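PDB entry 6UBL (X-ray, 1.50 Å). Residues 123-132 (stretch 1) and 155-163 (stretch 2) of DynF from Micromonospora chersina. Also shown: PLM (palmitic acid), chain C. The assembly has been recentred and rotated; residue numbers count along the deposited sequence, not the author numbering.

Stretch 1, residues 123-132: GEGPSAKACR
Stretch 2 (155-163) ILTIDDVRS

The strand from K129 through R132 runs antiparallel to the strand that passes through I155 to I158, their N-to-C directions 160° apart and their axes 4.7 Å apart at closest. Contact between the stretches buries 603 Å² in total.

C131 covers the most surface. It pairs with I158 through two hydrogen bonds: C131 N to I158 O and I158 N to C131 O, both 2.9 Å. Its backbone is extended (phi/psi -117/136) and chi1 is t. C131 CB lies 4.0 Å from I158 CB and 3.8 Å from V161 CG2. Palmitic acid lies against this side chain, with C131 SG 3.8 Å from PLM C4.

V161 (chi1 t) shares this apolar face. It pairs with K129: K129 N to V161 O is 2.8 Å, and V161 N to K129 O is 2.9 Å. The register shifts by one between K129 and C131, a beta bulge. The chain turns a corner at D160, whose phi/psi is 55/50. The K129 side chain starts on the same face, but its end leads away.

R132 (chi1 p, chi2 t, chi3 m, chi4 105°) lies on the other face with T157, in a non-hydrogen-bonded pair with CA atoms 4.4 Å apart. Its long chain carries the guanidinium out to I155, with R132 NH2 3.8 Å from I155 CG2, while NE, NH1 and NH2 are hydrogen-bonded elsewhere in the structure.

Before the strand, G125 to A128 form a type II turn, closed by A128 N to G125 O at 3.0 Å. E124 (chi1 m, chi2 t) brings OE2 to D160 N, a 2.8 Å hydrogen bond. In return, G125 N donates to D160 OD1 at 2.9 Å. D160 (chi1 t) also holds R162: R162 NE to D160 OD1 and R162 NH2 to D160 OD2 are both 2.9 Å. The R162 guanidinium lays one face over G125 CA. A CB on G125 would clash with R162 CZ, at 2.9 Å, so glycine fits there.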

# COMPACT_ATOMS: atom_id res chain seq x y z
N GLY A 123 -8.80 19.67 -10.87
CA GLY A 123 -9.98 19.88 -11.68
C GLY A 123 -11.24 19.29 -11.10
O GLY A 123 -12.24 19.17 -11.82
N GLU A 124 -11.21 18.90 -9.84
CA GLU A 124 -12.38 18.37 -9.18
C GLU A 124 -13.33 19.51 -8.89
O GLU A 124 -12.96 20.69 -8.95
CB GLU A 124 -11.93 17.77 -7.85
CG GLU A 124 -11.10 16.51 -8.01
CD GLU A 124 -10.39 16.13 -6.73
OE1 GLU A 124 -9.70 17.01 -6.15
OE2 GLU A 124 -10.52 14.97 -6.28
N GLY A 125 -14.59 19.18 -8.64
CA GLY A 125 -15.54 20.23 -8.39
C GLY A 125 -15.07 20.90 -7.11
O GLY A 125 -14.45 20.27 -6.25
N PRO A 126 -15.44 22.17 -6.92
CA PRO A 126 -14.97 22.88 -5.73
C PRO A 126 -15.62 22.22 -4.53
O PRO A 126 -16.81 21.89 -4.57
CB PRO A 126 -15.48 24.31 -5.94
CG PRO A 126 -15.62 24.44 -7.44
CD PRO A 126 -16.05 23.08 -7.92
N SER A 127 -14.82 21.94 -3.50
CA SER A 127 -15.27 21.29 -2.28
C SER A 127 -15.27 19.77 -2.37
O SER A 127 -15.61 19.11 -1.39
CB SER A 127 -16.66 21.76 -1.82
OG SER A 127 -16.68 23.16 -1.61
N ALA A 128 -15.02 19.19 -3.54
CA ALA A 128 -15.10 17.74 -3.66
C ALA A 128 -14.07 17.08 -2.74
O ALA A 128 -13.03 17.64 -2.42
CB ALA A 128 -14.84 17.30 -5.10
N LYS A 129 -14.37 15.85 -2.35
CA LYS A 129 -13.51 15.13 -1.44
C LYS A 129 -12.79 13.99 -2.15
O LYS A 129 -12.99 13.73 -3.34
CB LYS A 129 -14.32 14.65 -0.23
CG LYS A 129 -14.83 15.84 0.57
CD LYS A 129 -15.48 15.43 1.88
CE LYS A 129 -16.13 16.62 2.59
NZ LYS A 129 -15.17 17.64 3.11
N ALA A 130 -11.88 13.36 -1.40
CA ALA A 130 -11.10 12.24 -1.90
C ALA A 130 -11.41 11.04 -1.03
O ALA A 130 -11.42 11.13 0.20
CB ALA A 130 -9.62 12.56 -1.83
N CYS A 131 -11.65 9.91 -1.68
CA CYS A 131 -12.01 8.65 -1.05
C CYS A 131 -10.93 7.63 -1.34
O CYS A 131 -10.44 7.52 -2.46
CB CYS A 131 -13.35 8.19 -1.64
SG CYS A 131 -13.94 6.58 -1.12
N ARG A 132 -10.57 6.87 -0.31
CA ARG A 132 -9.57 5.82 -0.42
C ARG A 132 -10.03 4.62 0.40
O ARG A 132 -10.76 4.76 1.39
CB ARG A 132 -8.18 6.24 0.02
CG ARG A 132 -8.06 6.59 1.48
CD ARG A 132 -6.74 7.30 1.78
NE ARG A 132 -5.54 6.49 1.51
CZ ARG A 132 -4.71 6.65 0.48
NH1 ARG A 132 -4.94 7.55 -0.46
NH2 ARG A 132 -3.63 5.88 0.37
N ILE A 155 -4.75 -0.44 -2.78
CA ILE A 155 -5.21 0.91 -2.50
C ILE A 155 -6.16 1.32 -3.62
O ILE A 155 -5.76 1.41 -4.78
CB ILE A 155 -4.03 1.88 -2.40
CG1 ILE A 155 -3.05 1.46 -1.29
CG2 ILE A 155 -4.53 3.31 -2.24
CD1 ILE A 155 -3.64 1.25 0.09
N LEU A 156 -7.43 1.55 -3.27
CA LEU A 156 -8.47 1.88 -4.24
C LEU A 156 -8.96 3.29 -3.96
O LEU A 156 -9.27 3.62 -2.81
CB LEU A 156 -9.64 0.90 -4.12
CG LEU A 156 -9.18 -0.53 -4.38
CD1 LEU A 156 -10.06 -1.53 -3.67
CD2 LEU A 156 -9.17 -0.81 -5.88
N THR A 157 -9.03 4.11 -4.99
CA THR A 157 -9.27 5.53 -4.82
C THR A 157 -10.41 6.00 -5.71
O THR A 157 -10.61 5.49 -6.81
CB THR A 157 -8.01 6.35 -5.10
OG1 THR A 157 -7.55 6.10 -6.43
CG2 THR A 157 -6.91 5.98 -4.11
N ILE A 158 -11.16 6.96 -5.20
CA ILE A 158 -12.16 7.69 -5.96
C ILE A 158 -11.92 9.17 -5.69
O ILE A 158 -11.99 9.61 -4.54
CB ILE A 158 -13.60 7.31 -5.58
CG1 ILE A 158 -13.85 5.82 -5.75
CG2 ILE A 158 -14.58 8.12 -6.43
CD1 ILE A 158 -15.19 5.37 -5.18
N ASP A 159 -11.68 9.93 -6.75
CA ASP A 159 -11.48 11.37 -6.67
C ASP A 159 -12.78 12.07 -7.05
O ASP A 159 -13.74 11.45 -7.51
CB ASP A 159 -10.32 11.78 -7.58
CG ASP A 159 -9.00 11.11 -7.17
OD1 ASP A 159 -8.69 11.09 -5.97
OD2 ASP A 159 -8.29 10.60 -8.05
N ASP A 160 -12.80 13.39 -6.84
CA ASP A 160 -13.95 14.22 -7.20
C ASP A 160 -15.23 13.68 -6.55
O ASP A 160 -16.27 13.54 -7.20
CB ASP A 160 -14.09 14.34 -8.72
CG ASP A 160 -14.92 15.52 -9.15
OD1 ASP A 160 -15.27 16.37 -8.31
OD2 ASP A 160 -15.19 15.64 -10.38
N VAL A 161 -15.16 13.43 -5.24
CA VAL A 161 -16.31 12.91 -4.50
C VAL A 161 -17.23 14.07 -4.16
O VAL A 161 -16.87 14.96 -3.38
CB VAL A 161 -15.87 12.16 -3.24
CG1 VAL A 161 -17.07 11.83 -2.36
CG2 VAL A 161 -15.11 10.90 -3.61
N ARG A 162 -18.43 14.06 -4.73
CA ARG A 162 -19.42 15.10 -4.49
C ARG A 162 -20.65 14.57 -3.78
O ARG A 162 -21.55 15.35 -3.45
CB ARG A 162 -19.84 15.74 -5.82
CG ARG A 162 -18.67 16.18 -6.68
CD ARG A 162 -19.16 16.82 -7.97
NE ARG A 162 -18.05 17.01 -8.90
CZ ARG A 162 -18.13 17.68 -10.04
NH1 ARG A 162 -19.28 18.24 -10.40
NH2 ARG A 162 -17.07 17.79 -10.83
N SER A 163 -20.71 13.27 -3.52
CA SER A 163 -21.77 12.69 -2.70
C SER A 163 -21.18 11.53 -1.93
O SER A 163 -20.19 10.92 -2.36
CB SER A 163 -22.96 12.20 -3.53
OG SER A 163 -22.62 11.09 -4.35
C1 PLM C . -19.23 4.79 0.79
O1 PLM C . -19.92 3.68 0.91
O2 PLM C . -19.68 5.88 1.03
C2 PLM C . -17.84 4.57 0.30
C3 PLM C . -17.70 3.70 -0.92
C4 PLM C . -16.25 3.63 -1.29
C5 PLM C . -15.83 2.37 -1.94
C6 PLM C . -14.34 2.34 -2.20
C7 PLM C . -14.04 1.77 -3.57
C8 PLM C . -14.77 0.48 -3.82
C9 PLM C . -14.38 -0.64 -2.89
CA PLM C . -13.29 -1.49 -3.47
CB PLM C . -13.82 -2.46 -4.51
CC PLM C . -13.15 -3.80 -4.43
CD PLM C . -12.19 -4.11 -5.54
CE PLM C . -11.12 -5.05 -5.08
CF PLM C . -10.42 -5.81 -6.17
CG PLM C . -9.39 -6.74 -5.62
O HOH W 1 -8.55 9.57 -3.50